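PDB 6E57: surface glycan binding protein B from Bacteroides ovatus, which binds mixed-linkage beta-glucan oligosaccharide, probably capturing cereal beta-glucan at the bacterial surface for uptake and breakdown. Local coordinates for residues S225-A230 with W236-I241; E244-L249 with T265-T270. All blocks are in the same frame, centred on the assembly; numbering follows the deposited sequence.

Contact 1. Residues S225-A230 with W236-I241; sequences SGANRA and WTISGI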
# COMPACT_ATOMS: atom_id res chain seq x y z
N SER A 225 8.41 2.98 1.17
CA SER A 225 7.57 3.95 1.88
C SER A 225 8.41 4.85 2.79
O SER A 225 9.48 4.46 3.26
CB SER A 225 6.49 3.26 2.67
OG SER A 225 6.98 2.80 3.92
N GLY A 226 7.88 6.06 3.02
CA GLY A 226 8.46 7.04 3.92
C GLY A 226 9.35 8.04 3.19
O GLY A 226 9.93 8.90 3.83
N ALA A 227 9.43 7.94 1.85
CA ALA A 227 10.40 8.71 1.06
C ALA A 227 9.72 9.85 0.27
O ALA A 227 10.39 10.52 -0.50
CB ALA A 227 11.14 7.78 0.14
N ASN A 228 8.42 10.07 0.48
CA ASN A 228 7.66 11.11 -0.24
C ASN A 228 7.89 12.48 0.40
O ASN A 228 7.87 13.50 -0.29
CB ASN A 228 6.16 10.82 -0.28
CG ASN A 228 5.82 9.61 -1.14
OD1 ASN A 228 5.85 8.48 -0.66
ND2 ASN A 228 5.50 9.86 -2.40
N ARG A 229 8.07 12.49 1.73
CA ARG A 229 8.21 13.71 2.53
C ARG A 229 9.41 13.56 3.47
O ARG A 229 9.75 12.44 3.87
CB ARG A 229 6.94 13.95 3.36
CG ARG A 229 5.71 14.30 2.53
CD ARG A 229 4.42 14.17 3.34
NE ARG A 229 4.16 12.79 3.72
CZ ARG A 229 3.60 11.87 2.94
NH1 ARG A 229 3.25 12.18 1.70
NH2 ARG A 229 3.41 10.64 3.38
N ALA A 230 10.02 14.69 3.82
CA ALA A 230 11.15 14.74 4.74
C ALA A 230 11.24 16.13 5.38
O ALA A 230 10.94 17.12 4.73
CB ALA A 230 12.43 14.40 4.01
N TRP A 236 15.12 10.95 9.47
CA TRP A 236 14.29 10.56 8.35
C TRP A 236 14.39 9.05 8.19
O TRP A 236 15.48 8.53 7.94
CB TRP A 236 14.75 11.32 7.09
CG TRP A 236 13.93 11.09 5.86
CD1 TRP A 236 12.66 10.59 5.78
CD2 TRP A 236 14.33 11.39 4.50
NE1 TRP A 236 12.25 10.55 4.47
CE2 TRP A 236 13.25 11.03 3.67
CE3 TRP A 236 15.48 11.92 3.92
CZ2 TRP A 236 13.30 11.18 2.29
CZ3 TRP A 236 15.53 12.07 2.55
CH2 TRP A 236 14.45 11.71 1.75
N THR A 237 13.27 8.34 8.37
CA THR A 237 13.25 6.88 8.33
C THR A 237 12.52 6.41 7.06
O THR A 237 11.38 6.80 6.81
CB THR A 237 12.64 6.29 9.61
OG1 THR A 237 13.49 6.67 10.69
CG2 THR A 237 12.51 4.79 9.57
N ILE A 238 13.22 5.56 6.30
CA ILE A 238 12.78 5.04 5.01
C ILE A 238 12.70 3.51 5.10
O ILE A 238 13.58 2.88 5.69
CB ILE A 238 13.75 5.52 3.92
CG1 ILE A 238 13.54 7.01 3.61
CG2 ILE A 238 13.65 4.67 2.66
CD1 ILE A 238 14.63 7.62 2.75
N SER A 239 11.64 2.93 4.51
CA SER A 239 11.34 1.50 4.60
C SER A 239 11.40 0.85 3.21
O SER A 239 10.85 1.39 2.26
CB SER A 239 10.00 1.28 5.23
OG SER A 239 10.02 1.70 6.59
N GLY A 240 12.05 -0.32 3.13
CA GLY A 240 12.31 -1.03 1.88
C GLY A 240 12.56 -2.51 2.11
O GLY A 240 12.08 -3.07 3.08
N ILE A 241 13.34 -3.13 1.20
CA ILE A 241 13.51 -4.58 1.20
C ILE A 241 15.00 -4.96 1.31
O ILE A 241 15.32 -5.84 2.11
CB ILE A 241 12.83 -5.23 -0.03
CG1 ILE A 241 13.04 -6.75 -0.07
CG2 ILE A 241 13.28 -4.58 -1.32
CD1 ILE A 241 12.37 -7.51 1.05

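Contact 2. Residues E244-L249 with T265-T270; sequences ENIASL and TEITLT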
# COMPACT_ATOMS: atom_id res chain seq x y z
N GLU A 244 20.19 -2.67 3.31
CA GLU A 244 21.53 -2.81 3.93
C GLU A 244 22.61 -2.66 2.85
O GLU A 244 23.76 -2.30 3.17
CB GLU A 244 21.65 -4.13 4.70
CG GLU A 244 22.01 -5.34 3.86
CD GLU A 244 20.85 -5.99 3.12
OE1 GLU A 244 19.77 -5.36 3.03
OE2 GLU A 244 21.03 -7.13 2.64
N ASN A 245 22.25 -2.90 1.58
CA ASN A 245 23.15 -2.80 0.43
C ASN A 245 23.37 -1.34 0.02
O ASN A 245 24.24 -1.06 -0.81
CB ASN A 245 22.64 -3.60 -0.77
CG ASN A 245 22.65 -5.10 -0.56
OD1 ASN A 245 23.61 -5.65 -0.02
ND2 ASN A 245 21.59 -5.76 -0.99
N ILE A 246 22.57 -0.40 0.56
CA ILE A 246 22.67 1.02 0.19
C ILE A 246 23.97 1.60 0.77
O ILE A 246 24.25 1.44 1.96
CB ILE A 246 21.43 1.80 0.66
CG1 ILE A 246 20.18 1.34 -0.10
CG2 ILE A 246 21.65 3.30 0.52
CD1 ILE A 246 18.92 2.12 0.21
N ALA A 247 24.73 2.27 -0.10
CA ALA A 247 25.99 2.93 0.25
C ALA A 247 25.77 4.43 0.46
O ALA A 247 26.42 5.03 1.31
CB ALA A 247 27.01 2.68 -0.84
N SER A 248 24.86 5.03 -0.32
CA SER A 248 24.59 6.46 -0.25
C SER A 248 23.22 6.79 -0.85
O SER A 248 22.72 6.08 -1.72
CB SER A 248 25.68 7.24 -0.93
OG SER A 248 25.80 6.85 -2.29
N LEU A 249 22.64 7.90 -0.37
CA LEU A 249 21.45 8.54 -0.93
C LEU A 249 21.80 10.00 -1.24
O LEU A 249 22.48 10.66 -0.45
CB LEU A 249 20.30 8.47 0.07
CG LEU A 249 19.80 7.06 0.41
CD1 LEU A 249 18.90 7.09 1.64
CD2 LEU A 249 19.06 6.45 -0.76
N THR A 265 15.13 -3.90 6.13
CA THR A 265 13.77 -3.37 6.03
C THR A 265 13.73 -1.85 6.25
O THR A 265 12.74 -1.22 5.89
CB THR A 265 12.84 -4.08 7.02
OG1 THR A 265 13.17 -3.64 8.34
CG2 THR A 265 12.94 -5.59 6.94
N GLU A 266 14.78 -1.28 6.86
CA GLU A 266 14.74 0.12 7.30
C GLU A 266 16.12 0.77 7.20
O GLU A 266 17.15 0.12 7.38
CB GLU A 266 14.25 0.21 8.74
CG GLU A 266 12.74 0.25 8.88
CD GLU A 266 12.26 0.79 10.21
OE1 GLU A 266 12.99 0.64 11.21
OE2 GLU A 266 11.15 1.38 10.23
N ILE A 267 16.11 2.09 6.94
CA ILE A 267 17.28 2.95 7.01
C ILE A 267 16.84 4.33 7.51
O ILE A 267 15.80 4.84 7.09
CB ILE A 267 18.00 3.01 5.65
CG1 ILE A 267 19.40 3.61 5.76
CG2 ILE A 267 17.17 3.75 4.61
CD1 ILE A 267 20.25 3.39 4.53
N THR A 268 17.63 4.91 8.43
CA THR A 268 17.38 6.25 8.99
C THR A 268 18.62 7.13 8.76
O THR A 268 19.74 6.72 9.06
CB THR A 268 17.03 6.17 10.48
OG1 THR A 268 15.93 5.27 10.63
CG2 THR A 268 16.67 7.51 11.08
N LEU A 269 18.39 8.35 8.25
CA LEU A 269 19.45 9.31 7.96
C LEU A 269 19.01 10.70 8.45
O LEU A 269 17.88 10.88 8.89
CB LEU A 269 19.74 9.31 6.45
CG LEU A 269 18.65 9.89 5.54
CD1 LEU A 269 19.27 10.51 4.29
CD2 LEU A 269 17.64 8.83 5.14
N THR A 270 19.93 11.67 8.38
CA THR A 270 19.62 13.08 8.62
C THR A 270 19.36 13.76 7.27
O THR A 270 20.29 13.94 6.47
CB THR A 270 20.74 13.80 9.39
OG1 THR A 270 21.04 13.04 10.56
CG2 THR A 270 20.37 15.21 9.78

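Contact 1. Residues S225-A230 with W236-I241
Ser-225 and Ser-239 form an antiparallel hydrogen-bonded pair: Ser-239 N gives a nearly straight bond to Ser-225 O (2.9 Å), and Ser-225 N returns one to Ser-239 O (3.1 Å). The third bond comes from a side chain: Trp-236 NE1 reaches Gly-226 O at 2.9 Å, with the carbonyl oxygen near the plane of the indole. Gly-226 turns the chain here with phi 95°, a conformation that a residue with a beta carbon takes up less readily. A chi1 of -177° swings the indole of Trp-236 over to the 225-230 side. Its two faces are then filled differently: Ala-230 CB makes a CH-pi contact over the six-membered ring, 3.6 Å from its centroid, while Ile-238 CD1, from the indole's own strand, lies off-centre on the opposite face. Ala-227 CA meets the ring edge at CZ2 (4.0 Å). A phenylalanine in place of Trp-236 would probably leave Gly-226 O without its indole N-H and open a gap beside Ala-227. At the serine end, Ser-225 OG rests against Ser-239 CB (3.6 Å). Strand 222-225 pairs antiparallel with strand 235-240; beyond the turn, the backbones of Asn-228 and Ala-230 bond to Thr-306 of strand 299-315, which runs parallel to strand 229-231. Val-305 and Cys-271 also touch the indole, and strand 266-270 flanks strand 235-240.

Contact 2. Residues E244-L249 with T265-T270
Ile-246 and Leu-249 meet Ile-267 and Leu-269 through methyl groups alone; neither segment brings a flat group to the contact, and the nearby ring is that of Phe-259, which lies against Ile-267 and Leu-269. Two touches carry it. Ile-246 CG2 lies 4.2 Å from Ile-267 CD1, and Leu-249 CD1 lies 4.1 Å from Leu-269 CD2. In Ile-267, chi1 of -166° and chi2 of 166° stretch the longer branch out, which carries CD1 across to the branch methyl of Ile-246. The two leucines come together at branch ends, their side chains crossing at about a right angle. Between the two touches the spacing is wider: Leu-249 CD1 is 4.8 Å from Ile-267 CG2. On strand 266-270 the inward residues alternate in the usual way, Ile-267 and Leu-269 facing one side. On strand 246-251 they are three apart, and the classic beta bulge at Ala-247 and Ser-248, both opposite Lys-284, accounts for Ile-246 and Leu-249 pointing the same way. The backbones stay well separated, with the nearest CA atoms, those of Leu-249 and Leu-269, 9.1 Å apart, consistent with two facing layers of a beta-sandwich-like domain. Val-256 against Leu-269 and Val-291 against Ile-246 add further apolar cover. The chemistry is that of a buried aliphatic core: the pairing rests on burial of aliphatic methyls away from water, with no polar bond between the two segments.

How the contacts relate
Contact 1 closes before contact 2 opens along the chain, and their centres lie about 10 Å apart in one beta-sandwich-like domain. Strands 235-240 and 266-270 are antiparallel neighbours and join the two: Ile-238 N lies 2.8 Å from Ile-267 O, a probable hydrogen bond, and Thr-237 OG1 probably bonds to Thr-268 OG1. Contact 1 lies within one layer, where the turn after strand 222-225 packs on strand 235-240; contact 2 joins that layer to strand 246-251. The glycan pocket, with Trp-322 and Trp-372, belongs to a later part of the chain, and neither contact contains a residue of it.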